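Local coordinates for protein biofilm growth-associated repressor (Xylella fastidiosa, PDB 3PQK) that represses the operon that includes its own gene by binding a palindromic AT-rich sequence spanning the -10 region of a promoter, blocking transcription, at residues L20-R25 / S54-V59; M27-L32 / Y77-A82. All coordinates share one frame; numbering follows the deposited sequence.

Both interactions use helix 23-33, one near its start and the other near its end, and their centres lie about 11 Å apart. Interaction 1 is a surface contact: the loop before the helix and its first turn meet helix 52-62, and a glutamine, an arginine and a histidine supply the polar chemistry. Interaction 2 sits deeper, its centre about 4 Å from the centre of the chain against 8 Å for interaction 1; leucine and valine pack against strand 76-79 and one water bridges the backbones. The contacts touch: L28 CD1 packs 3.9 Å from Q56 CB. Helix 23-33 packs on helix 52-62 and the wing strand, which also touch directly through L57 and Y77.

Interaction 1: L20-R25 / S54-V59; sequences LSHPVR and SQQLGV
Q56 meets H22, V24 and R25 where helix 52-62, the second helix of the predicted helix-turn-helix in this winged-helix repressor, runs past the start of helix 23-33. The tight part is built round the Q56 side chain. Its CG lies 3.8 Å from V24 CG1, on the more buried side, where V24 also touches I48 and Q56 reaches L28. Chi2 of -52° bends the chain there and turns CD toward H22. The amide then stacks on the imidazole, the planes 25° apart, with Q56 OE1 above one face near the rim, 3.4 Å from H22 CD2. That same oxygen accepts from R25 NE at 2.7 Å. The donor stands nearly along the C=O axis, but the N-H itself is bent, at 143°, the oxygen being tilted out of the guanidinium plane.

On the outer side V59 and R25 are both partly exposed, and V59 lies against the guanidinium chiefly with its CG1 methyl: V59 CG1 sits 3.5 Å from R25 NE, over one face, while H22 CB lies over the opposite face. The far end of the arginine is anchored elsewhere, R25 NH1 donating to T19 O in the preceding helix. H22 also serves as the N-cap of helix 23-33: H22 ND1, 3.0 Å from V24 N, accepts that N-H close to the plane of its ring.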
loop_
_atom_site.group_PDB
_atom_site.type_symbol
_atom_site.label_atom_id
_atom_site.label_comp_id
_atom_site.label_asym_id
_atom_site.label_seq_id
_atom_site.Cartn_x
_atom_site.Cartn_y
_atom_site.Cartn_z
ATOM N N LEU B 20 5.682 -2.181 -4.358
ATOM C CA LEU B 20 6.072 -1.020 -3.560
ATOM C C LEU B 20 6.731 -1.391 -2.222
ATOM O O LEU B 20 7.254 -0.508 -1.550
ATOM C CB LEU B 20 4.873 -0.084 -3.337
ATOM C CG LEU B 20 4.230 0.524 -4.580
ATOM C CD1 LEU B 20 2.977 1.229 -4.222
ATOM C CD2 LEU B 20 5.184 1.498 -5.301
ATOM N N SER B 21 6.713 -2.682 -1.849
ATOM C CA SER B 21 7.290 -3.240 -0.611
ATOM C C SER B 21 8.849 -3.292 -0.574
ATOM O O SER B 21 9.417 -4.300 -0.129
ATOM C CB SER B 21 6.730 -4.640 -0.359
ATOM O OG SER B 21 5.471 -4.528 0.265
ATOM N N HIS B 22 9.527 -2.212 -1.016
ATOM C CA HIS B 22 10.986 -2.106 -0.973
ATOM C C HIS B 22 11.291 -0.704 -0.524
ATOM O O HIS B 22 10.810 0.228 -1.154
ATOM C CB HIS B 22 11.642 -2.426 -2.331
ATOM C CG HIS B 22 13.142 -2.551 -2.304
ATOM N ND1 HIS B 22 13.951 -1.567 -1.743
ATOM C CD2 HIS B 22 13.934 -3.521 -2.817
ATOM C CE1 HIS B 22 15.195 -1.993 -1.888
ATOM N NE2 HIS B 22 15.239 -3.155 -2.543
ATOM N N PRO B 23 12.041 -0.512 0.590
ATOM C CA PRO B 23 12.334 0.861 1.068
ATOM C C PRO B 23 12.908 1.815 0.030
ATOM O O PRO B 23 12.517 2.982 0.000
ATOM C CB PRO B 23 13.300 0.630 2.245
ATOM C CG PRO B 23 13.851 -0.764 2.045
ATOM C CD PRO B 23 12.689 -1.523 1.461
ATOM N N VAL B 24 13.795 1.327 -0.849
ATOM C CA VAL B 24 14.406 2.165 -1.896
ATOM C C VAL B 24 13.340 2.568 -2.925
ATOM O O VAL B 24 13.268 3.755 -3.283
ATOM C CB VAL B 24 15.678 1.533 -2.532
ATOM C CG1 VAL B 24 16.223 2.397 -3.676
ATOM C CG2 VAL B 24 16.762 1.282 -1.469
ATOM N N ARG B 25 12.455 1.624 -3.315
ATOM C CA ARG B 25 11.335 1.940 -4.223
ATOM C C ARG B 25 10.422 2.982 -3.608
ATOM O O ARG B 25 10.021 3.919 -4.288
ATOM C CB ARG B 25 10.531 0.696 -4.582
ATOM C CG ARG B 25 11.278 -0.234 -5.492
ATOM C CD ARG B 25 10.498 -1.512 -5.699
ATOM N NE ARG B 25 11.387 -2.632 -5.977
ATOM C CZ ARG B 25 11.086 -3.911 -5.778
ATOM N NH1 ARG B 25 9.901 -4.256 -5.288
ATOM N NH2 ARG B 25 11.968 -4.856 -6.070
ATOM N N SER B 54 19.599 2.338 -9.989
ATOM C CA SER B 54 19.086 2.010 -11.322
ATOM C C SER B 54 18.392 0.647 -11.385
ATOM O O SER B 54 17.538 0.461 -12.243
ATOM C CB SER B 54 20.157 2.150 -12.404
ATOM O OG SER B 54 20.131 3.452 -12.968
ATOM N N GLN B 55 18.731 -0.289 -10.468
ATOM C CA GLN B 55 18.045 -1.595 -10.394
ATOM C C GLN B 55 16.596 -1.368 -9.953
ATOM O O GLN B 55 15.664 -1.874 -10.593
ATOM C CB GLN B 55 18.721 -2.553 -9.396
ATOM C CG GLN B 55 20.044 -3.134 -9.884
ATOM C CD GLN B 55 20.817 -3.876 -8.814
ATOM O OE1 GLN B 55 20.489 -3.846 -7.621
ATOM N NE2 GLN B 55 21.867 -4.572 -9.222
ATOM N N GLN B 56 16.425 -0.533 -8.908
ATOM C CA GLN B 56 15.126 -0.186 -8.333
ATOM C C GLN B 56 14.238 0.667 -9.214
ATOM O O GLN B 56 13.033 0.404 -9.263
ATOM C CB GLN B 56 15.274 0.345 -6.896
ATOM C CG GLN B 56 15.942 -0.670 -5.931
ATOM C CD GLN B 56 15.261 -2.013 -5.963
ATOM O OE1 GLN B 56 14.038 -2.100 -5.858
ATOM N NE2 GLN B 56 16.027 -3.084 -6.194
ATOM N N LEU B 57 14.807 1.645 -9.970
ATOM C CA LEU B 57 14.026 2.444 -10.940
ATOM C C LEU B 57 13.622 1.516 -12.107
ATOM O O LEU B 57 12.575 1.712 -12.735
ATOM C CB LEU B 57 14.811 3.670 -11.472
ATOM C CG LEU B 57 15.026 4.863 -10.511
ATOM C CD1 LEU B 57 16.287 5.683 -10.900
ATOM C CD2 LEU B 57 13.806 5.790 -10.466
ATOM N N GLY B 58 14.477 0.520 -12.383
ATOM C CA GLY B 58 14.250 -0.514 -13.392
ATOM C C GLY B 58 12.996 -1.295 -13.053
ATOM O O GLY B 58 12.066 -1.309 -13.853
ATOM N N VAL B 59 12.898 -1.798 -11.802
ATOM C CA VAL B 59 11.700 -2.491 -11.271
ATOM C C VAL B 59 10.449 -1.594 -11.367
ATOM O O VAL B 59 9.421 -2.038 -11.846
ATOM C CB VAL B 59 11.907 -3.026 -9.829
ATOM C CG1 VAL B 59 10.600 -3.563 -9.232
ATOM C CG2 VAL B 59 13.001 -4.093 -9.786
#

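Interaction 2: M27-L32 / Y77-A82; sequences MLVCTL and YRLTEA
The CD2 methyl of L32 stands over one face of the Y77-R78 peptide, above the carbonyl oxygen and not the middle of the group, 3.4 Å from Y77 O. The Y77 ring leads off from L32, although Y77 CB still lies 4.3 Å from L32 CD2. At the edge of the R78 guanidinium, in its plane, lies the E81 CG methylene; the ion pair between R78 NH2 and E81 OE1 is long, at 3.9 Å, and R78 has a second acidic partner, its NE forming a salt bridge with E67 of the adjacent strand.

Strand 76-79 pairs with strand 66-69 to form the wing of the winged-helix fold, and the axis of its 77-79 part runs at 84° to that of residues 27-32, in the later part of helix 23-33. L79 packs against the helix. Its CG touches L32 CB at 3.8 Å, and its CD2 reaches V29 CB at 4.1 Å. With chi1 of -72°, L79 CG lies anti to the carbonyl carbon and is brought up against the helix. C30, whose CB is directed away from the strand, forms a disulfide with C96 of helix 84-96. Beside the leucines, one water ties the two backbones, donating to L32 O at 2.7 Å and accepting from L79 N at 2.9 Å.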
loop_
_atom_site.group_PDB
_atom_site.type_symbol
_atom_site.label_atom_id
_atom_site.label_comp_id
_atom_site.label_asym_id
_atom_site.label_seq_id
_atom_site.Cartn_x
_atom_site.Cartn_y
_atom_site.Cartn_z
HETATM N N MSE B 27 11.244 5.365 -1.311
HETATM C CA MSE B 27 11.949 6.660 -1.270
HETATM C C MSE B 27 11.914 7.288 -2.668
HETATM O O MSE B 27 11.551 8.447 -2.805
HETATM C CB MSE B 27 13.389 6.473 -0.777
HETATM C CG MSE B 27 13.482 6.043 0.682
HETATM SE SE MSE B 27 15.329 5.900 1.330
HETATM C CE MSE B 27 15.908 4.286 0.594
ATOM N N LEU B 28 12.105 6.463 -3.706
ATOM C CA LEU B 28 12.047 6.887 -5.092
ATOM C C LEU B 28 10.679 7.434 -5.476
ATOM O O LEU B 28 10.604 8.532 -5.973
ATOM C CB LEU B 28 12.476 5.723 -6.015
ATOM C CG LEU B 28 13.977 5.420 -6.021
ATOM C CD1 LEU B 28 14.262 4.104 -6.718
ATOM C CD2 LEU B 28 14.777 6.560 -6.682
ATOM N N VAL B 29 9.592 6.694 -5.231
ATOM C CA VAL B 29 8.250 7.165 -5.599
ATOM C C VAL B 29 7.806 8.399 -4.822
ATOM O O VAL B 29 7.283 9.341 -5.411
ATOM C CB VAL B 29 7.182 6.038 -5.718
ATOM C CG1 VAL B 29 7.591 5.001 -6.768
ATOM C CG2 VAL B 29 6.932 5.357 -4.372
ATOM N N CYS B 30 8.109 8.449 -3.518
ATOM C CA CYS B 30 7.773 9.650 -2.741
ATOM C C CYS B 30 8.552 10.878 -3.225
ATOM O O CYS B 30 7.966 11.952 -3.325
ATOM C CB CYS B 30 7.955 9.415 -1.243
ATOM S SG CYS B 30 6.486 8.737 -0.446
ATOM N N THR B 31 9.844 10.703 -3.605
ATOM C CA THR B 31 10.658 11.813 -4.146
ATOM C C THR B 31 10.038 12.329 -5.455
ATOM O O THR B 31 9.927 13.546 -5.655
ATOM C CB THR B 31 12.131 11.378 -4.341
ATOM O OG1 THR B 31 12.635 10.815 -3.126
ATOM C CG2 THR B 31 13.037 12.532 -4.788
ATOM N N LEU B 32 9.563 11.394 -6.309
ATOM C CA LEU B 32 8.966 11.714 -7.608
ATOM C C LEU B 32 7.600 12.364 -7.582
ATOM O O LEU B 32 7.154 12.899 -8.586
ATOM C CB LEU B 32 9.013 10.521 -8.563
ATOM C CG LEU B 32 10.407 10.023 -8.965
ATOM C CD1 LEU B 32 10.288 8.690 -9.675
ATOM C CD2 LEU B 32 11.128 11.032 -9.911
ATOM N N TYR B 77 13.263 11.041 -14.739
ATOM C CA TYR B 77 12.285 10.043 -14.313
ATOM C C TYR B 77 11.123 10.795 -13.721
ATOM O O TYR B 77 11.300 11.872 -13.176
ATOM C CB TYR B 77 12.892 9.093 -13.292
ATOM C CG TYR B 77 13.981 8.210 -13.865
ATOM C CD1 TYR B 77 13.717 6.892 -14.232
ATOM C CD2 TYR B 77 15.291 8.666 -13.974
ATOM C CE1 TYR B 77 14.726 6.056 -14.703
ATOM C CE2 TYR B 77 16.309 7.840 -14.457
ATOM C CZ TYR B 77 16.017 6.539 -14.832
ATOM O OH TYR B 77 17.013 5.708 -15.288
ATOM N N ARG B 78 9.938 10.245 -13.853
ATOM C CA ARG B 78 8.696 10.814 -13.391
ATOM C C ARG B 78 7.731 9.661 -13.146
ATOM O O ARG B 78 7.888 8.585 -13.731
ATOM C CB ARG B 78 8.099 11.761 -14.453
ATOM C CG ARG B 78 7.904 11.143 -15.853
ATOM C CD ARG B 78 7.153 12.054 -16.815
ATOM N NE ARG B 78 5.703 11.922 -16.670
ATOM C CZ ARG B 78 4.812 12.839 -17.043
ATOM N NH1 ARG B 78 5.213 13.988 -17.578
ATOM N NH2 ARG B 78 3.514 12.623 -16.864
ATOM N N LEU B 79 6.727 9.914 -12.329
ATOM C CA LEU B 79 5.683 8.964 -12.055
ATOM C C LEU B 79 4.788 8.851 -13.283
ATOM O O LEU B 79 4.606 9.829 -14.016
ATOM C CB LEU B 79 4.827 9.482 -10.889
ATOM C CG LEU B 79 5.452 9.439 -9.504
ATOM C CD1 LEU B 79 4.511 10.086 -8.495
ATOM C CD2 LEU B 79 5.772 7.997 -9.084
ATOM N N THR B 80 4.173 7.695 -13.484
ATOM C CA THR B 80 3.210 7.606 -14.589
ATOM C C THR B 80 1.888 8.231 -14.108
ATOM O O THR B 80 1.775 8.605 -12.933
ATOM C CB THR B 80 3.074 6.184 -15.113
ATOM O OG1 THR B 80 2.618 5.337 -14.070
ATOM C CG2 THR B 80 4.363 5.658 -15.691
ATOM N N GLU B 81 0.919 8.407 -15.019
ATOM C CA GLU B 81 -0.374 8.994 -14.687
ATOM C C GLU B 81 -1.430 7.895 -14.496
ATOM O O GLU B 81 -2.629 8.172 -14.354
ATOM C CB GLU B 81 -0.788 10.023 -15.742
ATOM C CG GLU B 81 -0.003 11.321 -15.666
ATOM C CD GLU B 81 -0.511 12.397 -16.606
ATOM O OE1 GLU B 81 -0.271 12.281 -17.830
ATOM O OE2 GLU B 81 -1.162 13.350 -16.119
ATOM N N ALA B 82 -0.952 6.647 -14.402
ATOM C CA ALA B 82 -1.766 5.455 -14.203
ATOM C C ALA B 82 -2.347 5.398 -12.802
ATOM O O ALA B 82 -1.993 6.201 -11.928
ATOM C CB ALA B 82 -0.919 4.215 -14.468
HETATM O O HOH W 1 6.772 12.539 -11.188
#